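Local coordinates for ABC transporter sugar binding protein (PDB 3UOR) that probably binds maltose or a related sugar in the periplasm and hands it to an ABC transporter for uptake, at residues 38-43 / 139-144; 125-130 / 371-376; 205-208 / 212-215. All blocks are in the same frame, centred on the assembly; numbering follows the deposited sequence.

Contact 1. Residues 38-43 / 139-144; sequences GKEAEV and PWYVDT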
ATOM      1  N   GLY A  38     -10.717 -11.315  -5.035  1.00 56.83           N
ATOM      2  CA  GLY A  38     -11.533 -10.248  -5.592  1.00 57.62           C
ATOM      3  C   GLY A  38     -11.241  -9.881  -7.038  1.00 59.09           C
ATOM      4  O   GLY A  38     -10.966 -10.749  -7.871  1.00 53.76           O
ATOM      5  N   LYS A  39     -11.306  -8.586  -7.339  1.00 53.79           N
ATOM      6  CA  LYS A  39     -11.134  -8.113  -8.708  1.00 57.72           C
ATOM      7  C   LYS A  39      -9.825  -8.617  -9.304  1.00 53.78           C
ATOM      8  O   LYS A  39      -9.732  -8.873 -10.505  1.00 55.24           O
ATOM      9  CB  LYS A  39     -11.199  -6.585  -8.770  1.00 53.43           C
ATOM     10  N   GLU A  40      -8.803  -8.763  -8.469  1.00 43.51           N
ATOM     11  CA  GLU A  40      -7.535  -9.247  -8.979  1.00 40.35           C
ATOM     12  C   GLU A  40      -7.667 -10.680  -9.503  1.00 50.07           C
ATOM     13  O   GLU A  40      -7.130 -11.013 -10.557  1.00 46.85           O
ATOM     14  CB  GLU A  40      -6.446  -9.136  -7.925  1.00 39.53           C
ATOM     15  CG  GLU A  40      -5.831  -7.751  -7.873  1.00 36.52           C
ATOM     16  CD  GLU A  40      -6.691  -6.757  -7.120  1.00 48.14           C
ATOM     17  OE1 GLU A  40      -7.688  -7.171  -6.487  1.00 49.48           O
ATOM     18  OE2 GLU A  40      -6.358  -5.558  -7.155  1.00 45.67           O
ATOM     19  N   ALA A  41      -8.400 -11.518  -8.773  1.00 48.82           N
ATOM     20  CA  ALA A  41      -8.659 -12.882  -9.213  1.00 47.80           C
ATOM     21  C   ALA A  41      -9.354 -12.915 -10.580  1.00 51.64           C
ATOM     22  O   ALA A  41      -8.990 -13.708 -11.445  1.00 55.07           O
ATOM     23  CB  ALA A  41      -9.498 -13.617  -8.181  1.00 43.28           C
ATOM     24  N   GLU A  42     -10.360 -12.063 -10.763  1.00 55.26           N
ATOM     25  CA  GLU A  42     -11.111 -12.022 -12.015  1.00 61.99           C
ATOM     26  C   GLU A  42     -10.200 -11.656 -13.175  1.00 59.28           C
ATOM     27  O   GLU A  42     -10.206 -12.299 -14.227  1.00 67.65           O
ATOM     28  CB  GLU A  42     -12.223 -10.979 -11.950  1.00 66.83           C
ATOM     29  CG  GLU A  42     -13.310 -11.225 -10.931  1.00 74.55           C
ATOM     30  CD  GLU A  42     -14.343 -10.106 -10.943  1.00 92.40           C
ATOM     31  OE1 GLU A  42     -14.643  -9.579 -12.041  1.00 95.37           O
ATOM     32  OE2 GLU A  42     -14.848  -9.743  -9.857  1.00100.85           O
ATOM     33  N   VAL A  43      -9.429 -10.597 -12.981  1.00 49.16           N
ATOM     34  CA  VAL A  43      -8.547 -10.113 -14.017  1.00 44.65           C
ATOM     35  C   VAL A  43      -7.403 -11.092 -14.279  1.00 53.35           C
ATOM     36  O   VAL A  43      -7.124 -11.420 -15.432  1.00 58.11           O
ATOM     37  CB  VAL A  43      -8.006  -8.721 -13.665  1.00 46.61           C
ATOM     38  CG1 VAL A  43      -7.084  -8.226 -14.750  1.00 44.59           C
ATOM     39  CG2 VAL A  43      -9.159  -7.761 -13.480  1.00 48.66           C
ATOM     40  N   PRO A 139       7.071  -9.576  -5.527  1.00 31.58           N
ATOM     41  CA  PRO A 139       6.028  -8.550  -5.539  1.00 27.22           C
ATOM     42  C   PRO A 139       5.181  -8.706  -6.783  1.00 33.25           C
ATOM     43  O   PRO A 139       5.742  -8.875  -7.860  1.00 29.91           O
ATOM     44  CB  PRO A 139       6.825  -7.236  -5.615  1.00 31.16           C
ATOM     45  CG  PRO A 139       8.171  -7.572  -5.068  1.00 29.99           C
ATOM     46  CD  PRO A 139       8.426  -8.998  -5.494  1.00 30.21           C
ATOM     47  N   TRP A 140       3.864  -8.631  -6.654  1.00 28.74           N
ATOM     48  CA  TRP A 140       3.002  -8.727  -7.827  1.00 27.85           C
ATOM     49  C   TRP A 140       2.528  -7.342  -8.282  1.00 35.84           C
ATOM     50  O   TRP A 140       2.725  -6.956  -9.431  1.00 34.43           O
ATOM     51  CB  TRP A 140       1.816  -9.632  -7.512  1.00 31.41           C
ATOM     52  CG  TRP A 140       0.905  -9.887  -8.652  1.00 30.90           C
ATOM     53  CD1 TRP A 140       1.154  -9.671  -9.969  1.00 37.18           C
ATOM     54  CD2 TRP A 140      -0.421 -10.430  -8.573  1.00 28.90           C
ATOM     55  NE1 TRP A 140       0.050 -10.025 -10.726  1.00 33.21           N
ATOM     56  CE2 TRP A 140      -0.926 -10.496  -9.887  1.00 30.56           C
ATOM     57  CE3 TRP A 140      -1.238 -10.843  -7.511  1.00 31.26           C
ATOM     58  CZ2 TRP A 140      -2.200 -10.972 -10.172  1.00 32.95           C
ATOM     59  CZ3 TRP A 140      -2.500 -11.316  -7.792  1.00 37.09           C
ATOM     60  CH2 TRP A 140      -2.971 -11.380  -9.117  1.00 37.91           C
ATOM     61  N   TYR A 141       1.898  -6.583  -7.394  1.00 31.25           N
ATOM     62  CA  TYR A 141       1.532  -5.210  -7.738  1.00 24.17           C
ATOM     63  C   TYR A 141       1.596  -4.381  -6.460  1.00 31.95           C
ATOM     64  O   TYR A 141       1.634  -4.928  -5.365  1.00 31.33           O
ATOM     65  CB  TYR A 141       0.133  -5.137  -8.348  1.00 28.11           C
ATOM     66  CG  TYR A 141      -0.973  -5.543  -7.401  1.00 34.43           C
ATOM     67  CD1 TYR A 141      -1.531  -4.632  -6.513  1.00 38.82           C
ATOM     68  CD2 TYR A 141      -1.448  -6.842  -7.393  1.00 38.81           C
ATOM     69  CE1 TYR A 141      -2.535  -5.010  -5.643  1.00 37.83           C
ATOM     70  CE2 TYR A 141      -2.443  -7.228  -6.549  1.00 47.74           C
ATOM     71  CZ  TYR A 141      -2.984  -6.317  -5.671  1.00 47.21           C
ATOM     72  OH  TYR A 141      -3.982  -6.742  -4.833  1.00 52.73           O
ATOM     73  N   VAL A 142       1.604  -3.066  -6.603  1.00 29.42           N
ATOM     74  CA  VAL A 142       1.899  -2.182  -5.483  1.00 27.73           C
ATOM     75  C   VAL A 142       0.721  -1.243  -5.243  1.00 33.90           C
ATOM     76  O   VAL A 142       0.134  -0.696  -6.185  1.00 33.90           O
ATOM     77  CB  VAL A 142       3.146  -1.325  -5.752  1.00 28.72           C
ATOM     78  CG1 VAL A 142       3.558  -0.537  -4.511  1.00 24.45           C
ATOM     79  CG2 VAL A 142       4.290  -2.199  -6.202  1.00 28.40           C
ATOM     80  N   ASP A 143       0.367  -1.092  -3.976  1.00 32.70           N
ATOM     81  CA  ASP A 143      -0.609  -0.097  -3.568  1.00 27.36           C
ATOM     82  C   ASP A 143       0.155   0.938  -2.761  1.00 27.76           C
ATOM     83  O   ASP A 143       0.801   0.604  -1.774  1.00 30.30           O
ATOM     84  CB  ASP A 143      -1.686  -0.765  -2.720  1.00 34.78           C
ATOM     85  CG  ASP A 143      -2.616   0.236  -2.047  1.00 43.13           C
ATOM     86  OD1 ASP A 143      -2.502   1.457  -2.301  1.00 44.49           O
ATOM     87  OD2 ASP A 143      -3.465  -0.211  -1.258  1.00 42.31           O
ATOM     88  N   THR A 144       0.126   2.189  -3.198  1.00 27.55           N
ATOM     89  CA  THR A 144       0.669   3.263  -2.378  1.00 25.37           C
ATOM     90  C   THR A 144      -0.276   4.466  -2.476  1.00 30.80           C
ATOM     91  O   THR A 144      -1.091   4.530  -3.393  1.00 33.95           O
ATOM     92  CB  THR A 144       2.104   3.634  -2.797  1.00 26.08           C
ATOM     93  OG1 THR A 144       2.675   4.527  -1.827  1.00 26.01           O
ATOM     94  CG2 THR A 144       2.090   4.326  -4.134  1.00 19.37           C
TER
HETATM   95  O   HOH W   1      -6.952  -8.434  -4.359  1.00 58.09           O
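Glu40, in the first turn of helix 39-52, reaches across to Trp140 and Tyr141, which form a classic beta bulge on strand 134-150: both face Ser303 of the neighbouring antiparallel strand 303-307. The contact lays the start of a helix against the central sheet of a solute-binding protein.

Packing comes first. The aliphatic stem of Glu40 approaches both rings obliquely, CB standing 4.3 Å from Trp140 CH2 and CG 3.7 Å from Tyr141 CE2. A bend at chi2 (79°) turns the carboxylate back towards the phenol, its plane only 12° from that of the ring. The two aromatics also support each other, with Tyr141 CD2 3.8 Å above one face of the indole and displaced towards its rim. Phe333 of helix 327-337 stacks on Trp140.

Polar contacts are looser. Glu40 OE2 and Tyr141 OH are 3.5 Å apart without a hydrogen bond, and the phenol oxygen is bonded to Ser303 OG. Asp339 lies close to Glu40 OE2, which might raise the pKa of one of the acids. A water joins the two segments instead: it donates to Glu40 OE1 at 2.6 Å and makes a weak 3.5 Å bond with Tyr141 OH.

Contact 2. Residues 125-130 / 371-376; sequences VWDTNL and TPKVLE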
ATOM      1  N   VAL A 125       9.686  -1.947  -2.379  1.00 31.20           N
ATOM      2  CA  VAL A 125       8.736  -3.004  -2.738  1.00 30.84           C
ATOM      3  C   VAL A 125       9.360  -4.406  -2.619  1.00 34.16           C
ATOM      4  O   VAL A 125       8.755  -5.317  -2.061  1.00 34.38           O
ATOM      5  CB  VAL A 125       8.195  -2.781  -4.151  1.00 34.22           C
ATOM      6  CG1 VAL A 125       7.304  -3.932  -4.572  1.00 27.10           C
ATOM      7  CG2 VAL A 125       7.430  -1.446  -4.207  1.00 19.19           C
ATOM      8  N   TRP A 126      10.580  -4.577  -3.119  1.00 33.42           N
ATOM      9  CA  TRP A 126      11.279  -5.858  -2.979  1.00 31.32           C
ATOM     10  C   TRP A 126      11.443  -6.174  -1.499  1.00 31.22           C
ATOM     11  O   TRP A 126      11.303  -7.305  -1.063  1.00 29.13           O
ATOM     12  CB  TRP A 126      12.671  -5.784  -3.613  1.00 22.98           C
ATOM     13  CG  TRP A 126      13.292  -7.144  -3.796  1.00 33.32           C
ATOM     14  CD1 TRP A 126      14.301  -7.694  -3.062  1.00 35.19           C
ATOM     15  CD2 TRP A 126      12.936  -8.123  -4.781  1.00 25.75           C
ATOM     16  NE1 TRP A 126      14.598  -8.949  -3.534  1.00 35.29           N
ATOM     17  CE2 TRP A 126      13.768  -9.239  -4.582  1.00 32.34           C
ATOM     18  CE3 TRP A 126      11.983  -8.167  -5.803  1.00 22.32           C
ATOM     19  CZ2 TRP A 126      13.683 -10.389  -5.371  1.00 34.61           C
ATOM     20  CZ3 TRP A 126      11.900  -9.314  -6.591  1.00 29.28           C
ATOM     21  CH2 TRP A 126      12.746 -10.404  -6.369  1.00 28.74           C
ATOM     22  N   ASP A 127      11.769  -5.153  -0.723  1.00 32.37           N
ATOM     23  CA  ASP A 127      12.069  -5.344   0.692  1.00 39.47           C
ATOM     24  C   ASP A 127      10.886  -5.954   1.461  1.00 37.03           C
ATOM     25  O   ASP A 127      11.096  -6.706   2.407  1.00 38.03           O
ATOM     26  CB  ASP A 127      12.544  -4.020   1.318  1.00 42.36           C
ATOM     27  CG  ASP A 127      12.960  -4.170   2.766  1.00 49.71           C
ATOM     28  OD1 ASP A 127      13.766  -5.072   3.073  1.00 52.84           O
ATOM     29  OD2 ASP A 127      12.492  -3.371   3.609  1.00 50.40           O
ATOM     30  N   THR A 128       9.651  -5.671   1.042  1.00 34.14           N
ATOM     31  CA  THR A 128       8.487  -6.243   1.729  1.00 34.79           C
ATOM     32  C   THR A 128       8.431  -7.772   1.634  1.00 40.37           C
ATOM     33  O   THR A 128       7.726  -8.406   2.408  1.00 34.90           O
ATOM     34  CB  THR A 128       7.135  -5.672   1.234  1.00 33.87           C
ATOM     35  OG1 THR A 128       6.886  -6.083  -0.117  1.00 35.37           O
ATOM     36  CG2 THR A 128       7.118  -4.148   1.287  1.00 33.70           C
ATOM     37  N   ASN A 129       9.159  -8.373   0.695  1.00 30.10           N
ATOM     38  CA  ASN A 129       9.120  -9.832   0.573  1.00 33.54           C
ATOM     39  C   ASN A 129      10.253 -10.518   1.315  1.00 36.63           C
ATOM     40  O   ASN A 129      10.384 -11.734   1.276  1.00 40.15           O
ATOM     41  CB  ASN A 129       9.126 -10.263  -0.889  1.00 38.70           C
ATOM     42  CG  ASN A 129       7.804 -10.018  -1.562  1.00 40.72           C
ATOM     43  OD1 ASN A 129       7.175 -10.942  -2.057  1.00 48.13           O
ATOM     44  ND2 ASN A 129       7.367  -8.776  -1.571  1.00 48.06           N
ATOM     45  N   LEU A 130      11.091  -9.731   1.972  1.00 37.39           N
ATOM     46  CA  LEU A 130      12.226 -10.294   2.691  1.00 35.45           C
ATOM     47  C   LEU A 130      11.878 -10.413   4.165  1.00 43.45           C
ATOM     48  O   LEU A 130      11.478  -9.442   4.808  1.00 45.25           O
ATOM     49  CB  LEU A 130      13.459  -9.418   2.509  1.00 31.43           C
ATOM     50  CG  LEU A 130      14.126  -9.547   1.142  1.00 45.27           C
ATOM     51  CD1 LEU A 130      15.151  -8.436   0.940  1.00 49.58           C
ATOM     52  CD2 LEU A 130      14.775 -10.920   1.043  1.00 42.69           C
ATOM     53  N   THR A 371       6.826  -1.536   5.994  1.00 39.22           N
ATOM     54  CA  THR A 371       6.498  -1.393   7.425  1.00 34.17           C
ATOM     55  C   THR A 371       7.225  -2.498   8.182  1.00 28.05           C
ATOM     56  O   THR A 371       7.620  -3.500   7.567  1.00 31.61           O
ATOM     57  CB  THR A 371       4.986  -1.533   7.643  1.00 29.79           C
ATOM     58  OG1 THR A 371       4.462  -2.509   6.723  1.00 28.16           O
ATOM     59  CG2 THR A 371       4.292  -0.222   7.381  1.00 25.96           C
ATOM     60  N   PRO A 372       7.407  -2.342   9.514  1.00 29.72           N
ATOM     61  CA  PRO A 372       8.145  -3.363  10.268  1.00 29.33           C
ATOM     62  C   PRO A 372       7.554  -4.746  10.029  1.00 38.67           C
ATOM     63  O   PRO A 372       6.351  -4.864   9.989  1.00 39.67           O
ATOM     64  CB  PRO A 372       7.974  -2.909  11.721  1.00 31.02           C
ATOM     65  CG  PRO A 372       7.879  -1.418  11.600  1.00 28.13           C
ATOM     66  CD  PRO A 372       7.047  -1.195  10.369  1.00 26.36           C
ATOM     67  N   LYS A 373       8.386  -5.762   9.827  1.00 44.27           N
ATOM     68  CA  LYS A 373       7.885  -7.065   9.397  1.00 47.91           C
ATOM     69  C   LYS A 373       7.538  -7.985  10.560  1.00 53.19           C
ATOM     70  O   LYS A 373       8.116  -9.062  10.701  1.00 63.85           O
ATOM     71  CB  LYS A 373       8.875  -7.765   8.465  1.00 42.88           C
ATOM     72  CG  LYS A 373       8.945  -7.189   7.067  1.00 52.85           C
ATOM     73  CD  LYS A 373      10.270  -6.485   6.903  1.00 61.47           C
ATOM     74  CE  LYS A 373      10.685  -6.390   5.456  1.00 43.48           C
ATOM     75  NZ  LYS A 373      12.099  -6.834   5.368  1.00 43.25           N
ATOM     76  N   VAL A 374       6.586  -7.555  11.378  1.00 40.21           N
ATOM     77  CA  VAL A 374       6.072  -8.392  12.455  1.00 34.30           C
ATOM     78  C   VAL A 374       4.649  -8.826  12.172  1.00 34.87           C
ATOM     79  O   VAL A 374       3.826  -8.095  11.620  1.00 36.50           O
ATOM     80  CB  VAL A 374       6.130  -7.679  13.802  1.00 35.36           C
ATOM     81  CG1 VAL A 374       7.575  -7.333  14.132  1.00 36.68           C
ATOM     82  CG2 VAL A 374       5.259  -6.410  13.782  1.00 30.73           C
ATOM     83  N   LEU A 375       4.385 -10.062  12.536  1.00 38.24           N
ATOM     84  CA  LEU A 375       3.080 -10.679  12.438  1.00 37.52           C
ATOM     85  C   LEU A 375       1.971  -9.775  13.031  1.00 39.95           C
ATOM     86  O   LEU A 375       0.869  -9.685  12.488  1.00 37.56           O
ATOM     87  CB  LEU A 375       3.197 -12.005  13.184  1.00 37.58           C
ATOM     88  CG  LEU A 375       2.072 -12.962  13.378  1.00 56.11           C
ATOM     89  CD1 LEU A 375       2.715 -14.310  13.634  1.00 60.79           C
ATOM     90  CD2 LEU A 375       1.258 -12.482  14.555  1.00 59.86           C
ATOM     91  N   GLU A 376       2.276  -9.061  14.107  1.00 30.81           N
ATOM     92  CA  GLU A 376       1.251  -8.236  14.758  1.00 41.25           C
ATOM     93  C   GLU A 376       1.092  -6.814  14.201  1.00 41.22           C
ATOM     94  O   GLU A 376       0.379  -5.976  14.781  1.00 34.24           O
ATOM     95  CB  GLU A 376       1.410  -8.255  16.284  1.00 39.78           C
ATOM     96  CG  GLU A 376       2.825  -8.258  16.803  1.00 47.18           C
ATOM     97  CD  GLU A 376       3.554  -9.610  16.685  1.00 43.24           C
ATOM     98  OE1 GLU A 376       3.281 -10.563  17.448  1.00 37.59           O
ATOM     99  OE2 GLU A 376       4.454  -9.697  15.841  1.00 44.30           O
TER
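Thr128 and Lys373 bring the two backbones nearest, 7.7 Å from CA to CA, where a type I beta turn from Asp127 to Leu130, close on helix 123-127, faces an inverse gamma turn centred on Lys373. Lys373 brings its amine to the first and last residues of the beta turn. The contact joins helix 123-127 to the loop that runs between helices 359-364 and 377-394, far along the chain.

Lys373 does almost all of the touching. Its CB points at the turn, and the chain bends at chi2 (109°) and again at chi4, bringing CE and NZ in among the oxygens of Asp127 and Leu130. The firm bond runs from Lys373 NZ to Leu130 O, 2.7 Å long, with the donor tilted 29° from the carbonyl plane. Asp127 OD1, 3.3 Å from Lys373 NZ, makes a salt bridge whose hydrogen bond is weak. With CG anti to the backbone N, the Asp127 carboxylate comes nearer the lysine than the direction of its CB suggests, and the two side chains meet at a slant. The methylene next to the amine is packed tightly, Lys373 CE lying 3.1 Å from Asp127 O, the same carbonyl that accepts the turn bond from Leu130 N. A positive amine set among a carboxylate and backbone oxygens would be expected to keep its proton.

Pro95 of helix 94-99 packs on Lys373 as well, and Ala370 touches both Asp127 and Thr128. Just before the turn, Val125 O accepts twice, from the backbone N of Thr128 and, in the carbonyl plane, from Thr128 OG1 at 2.8 Å.

Contact 3. Residues 205-208 / 212-215; sequences DDRL and HDNY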
ATOM      1  N   ASP A 205      13.160   9.262   9.704  1.00 35.01           N
ATOM      2  CA  ASP A 205      14.379   8.463   9.706  1.00 46.28           C
ATOM      3  C   ASP A 205      14.347   7.323  10.686  1.00 50.06           C
ATOM      4  O   ASP A 205      15.097   6.356  10.543  1.00 54.13           O
ATOM      5  CB  ASP A 205      15.580   9.335  10.048  1.00 57.94           C
ATOM      6  CG  ASP A 205      15.998  10.203   8.897  1.00 72.54           C
ATOM      7  OD1 ASP A 205      15.813   9.757   7.741  1.00 73.59           O
ATOM      8  OD2 ASP A 205      16.497  11.325   9.144  1.00 76.33           O
ATOM      9  N   ASP A 206      13.509   7.435  11.705  1.00 39.11           N
ATOM     10  CA  ASP A 206      13.484   6.366  12.691  1.00 50.45           C
ATOM     11  C   ASP A 206      12.374   5.362  12.393  1.00 46.25           C
ATOM     12  O   ASP A 206      11.524   5.587  11.537  1.00 58.41           O
ATOM     13  CB  ASP A 206      13.501   6.889  14.150  1.00 51.43           C
ATOM     14  CG  ASP A 206      12.251   7.667  14.525  1.00 52.45           C
ATOM     15  OD1 ASP A 206      11.430   7.931  13.623  1.00 50.01           O
ATOM     16  OD2 ASP A 206      12.091   8.003  15.729  1.00 54.51           O
ATOM     17  N   ARG A 207      12.434   4.235  13.078  1.00 35.63           N
ATOM     18  CA  ARG A 207      11.548   3.110  12.854  1.00 42.76           C
ATOM     19  C   ARG A 207      10.374   3.201  13.851  1.00 38.80           C
ATOM     20  O   ARG A 207      10.542   3.709  14.958  1.00 34.00           O
ATOM     21  CB  ARG A 207      12.376   1.854  13.100  1.00 55.14           C
ATOM     22  CG  ARG A 207      11.816   0.548  12.603  1.00 55.96           C
ATOM     23  CD  ARG A 207      12.789  -0.581  12.972  1.00 53.26           C
ATOM     24  NE  ARG A 207      12.267  -1.881  12.588  1.00 47.28           N
ATOM     25  CZ  ARG A 207      11.990  -2.222  11.338  1.00 45.94           C
ATOM     26  NH1 ARG A 207      12.205  -1.356  10.357  1.00 55.79           N
ATOM     27  NH2 ARG A 207      11.512  -3.433  11.066  1.00 54.07           N
ATOM     28  N   LEU A 208       9.193   2.735  13.451  1.00 31.06           N
ATOM     29  CA  LEU A 208       8.009   2.765  14.313  1.00 31.86           C
ATOM     30  C   LEU A 208       8.039   1.742  15.455  1.00 34.40           C
ATOM     31  O   LEU A 208       7.259   1.847  16.403  1.00 34.55           O
ATOM     32  CB  LEU A 208       6.745   2.594  13.477  1.00 26.86           C
ATOM     33  CG  LEU A 208       6.362   3.855  12.707  1.00 30.30           C
ATOM     34  CD1 LEU A 208       5.178   3.605  11.803  1.00 31.41           C
ATOM     35  CD2 LEU A 208       6.056   4.995  13.680  1.00 30.70           C
ATOM     36  N   HIS A 212      14.651  -4.815  18.424  1.00 45.67           N
ATOM     37  CA  HIS A 212      14.323  -6.083  17.790  1.00 47.69           C
ATOM     38  C   HIS A 212      12.840  -6.155  17.495  1.00 46.17           C
ATOM     39  O   HIS A 212      12.256  -7.244  17.426  1.00 38.33           O
ATOM     40  CB  HIS A 212      14.774  -7.268  18.643  1.00 46.27           C
ATOM     41  CG  HIS A 212      16.255  -7.356  18.803  1.00 53.29           C
ATOM     42  ND1 HIS A 212      16.907  -6.938  19.944  1.00 56.10           N
ATOM     43  CD2 HIS A 212      17.219  -7.788  17.955  1.00 55.33           C
ATOM     44  CE1 HIS A 212      18.206  -7.130  19.799  1.00 59.03           C
ATOM     45  NE2 HIS A 212      18.421  -7.647  18.603  1.00 59.02           N
ATOM     46  N   ASP A 213      12.258  -4.979  17.283  1.00 39.42           N
ATOM     47  CA  ASP A 213      10.837  -4.855  16.989  1.00 37.81           C
ATOM     48  C   ASP A 213      10.002  -5.490  18.095  1.00 36.62           C
ATOM     49  O   ASP A 213       8.912  -5.977  17.848  1.00 41.26           O
ATOM     50  CB  ASP A 213      10.510  -5.464  15.635  1.00 33.12           C
ATOM     51  CG  ASP A 213      11.033  -4.620  14.479  1.00 41.53           C
ATOM     52  OD1 ASP A 213      11.512  -3.487  14.713  1.00 34.94           O
ATOM     53  OD2 ASP A 213      10.955  -5.086  13.331  1.00 46.48           O
ATOM     54  N   ASN A 214      10.540  -5.461  19.313  1.00 33.66           N
ATOM     55  CA  ASN A 214       9.870  -5.990  20.486  1.00 39.46           C
ATOM     56  C   ASN A 214       9.108  -4.921  21.255  1.00 39.47           C
ATOM     57  O   ASN A 214       8.345  -5.250  22.141  1.00 35.98           O
ATOM     58  CB  ASN A 214      10.867  -6.686  21.420  1.00 31.75           C
ATOM     59  CG  ASN A 214      11.389  -7.980  20.840  1.00 40.69           C
ATOM     60  OD1 ASN A 214      10.743  -8.592  19.992  1.00 42.82           O
ATOM     61  ND2 ASN A 214      12.567  -8.404  21.290  1.00 35.92           N
ATOM     62  N   TYR A 215       9.320  -3.649  20.935  1.00 38.50           N
ATOM     63  CA  TYR A 215       8.605  -2.578  21.638  1.00 34.68           C
ATOM     64  C   TYR A 215       8.102  -1.561  20.653  1.00 35.34           C
ATOM     65  O   TYR A 215       8.686  -1.389  19.576  1.00 31.48           O
ATOM     66  CB  TYR A 215       9.524  -1.851  22.605  1.00 40.82           C
ATOM     67  CG  TYR A 215       9.953  -2.643  23.816  1.00 46.02           C
ATOM     68  CD1 TYR A 215       9.176  -2.660  24.965  1.00 40.77           C
ATOM     69  CD2 TYR A 215      11.148  -3.356  23.817  1.00 45.72           C
ATOM     70  CE1 TYR A 215       9.567  -3.372  26.081  1.00 45.54           C
ATOM     71  CE2 TYR A 215      11.544  -4.076  24.925  1.00 41.80           C
ATOM     72  CZ  TYR A 215      10.753  -4.075  26.055  1.00 46.61           C
ATOM     73  OH  TYR A 215      11.146  -4.787  27.165  1.00 53.39           O
TER
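Arg207 leaves the backbone with CG anti to N (chi1 -165°) and stays extended from there to NE, which carries its guanidinium over to Asp213. The aspartate turns its carboxylate to meet it: CG sits beside the backbone N (chi1 -72°), and although the CB does not aim straight at Arg207, the end of the side chain does come close. Asp213 and His212 before it both have positive phi, so the chain turns tightly here between strands 209-210 and 215-216. These two strands make a small antiparallel hairpin, with a classic beta bulge where Asn214 and Tyr215 face Arg210.

The grip is a side-on, bidentate salt bridge. Arg207 NE donates to Asp213 OD1 at 2.8 Å, and Arg207 NH2 donates to Asp213 OD2 at 2.9 Å. Both hydrogen bonds are nearly straight. Each oxygen is met on its syn lone pair, the side of its twin, and both lie close to the guanidinium plane. The two flat groups are therefore almost coplanar, 13° apart, and meet edge to edge with the side chains crossing at about a right angle. The methylene before the guanidinium joins in loosely, Arg207 CD being 3.6 Å from Asp213 OD1.

Around the pair, Pro372 packs on Arg207, while Arg416 of helix 414-422 touches the aspartate and also binds the backbone oxygen of His212. Two parallel bonds in one plane fix the rotation of both groups in a way that a single bond could not. With arginine on one side and Arg416 nearby, Asp213 is probably ionised, and the ion pair ties the chain leading into strand 209-210 to the turn between the two strands, at the protein surface.

From the N terminus, residues 38-43 come first, then 125-130, before contact 1 closes its loop at 139-144. Contact 2 has opened in between, so the two cross. Its own loop runs on to 371-376 and takes in contact 3, a short closure across three residues that begins after contact 1 is complete. Contact 1 ties helix 39-52 to strand 134-150, contact 2 ties helix 123-127 to the loop before helix 377-394, and contact 3 ties the approach to strand 209-210 to the turn that follows it. Pro139 packs on Val125 and Trp126 to join the first two, while Val374 lies against Asp213 to join the last two. Contacts 1 and 3, centres about 29 Å apart, do not touch.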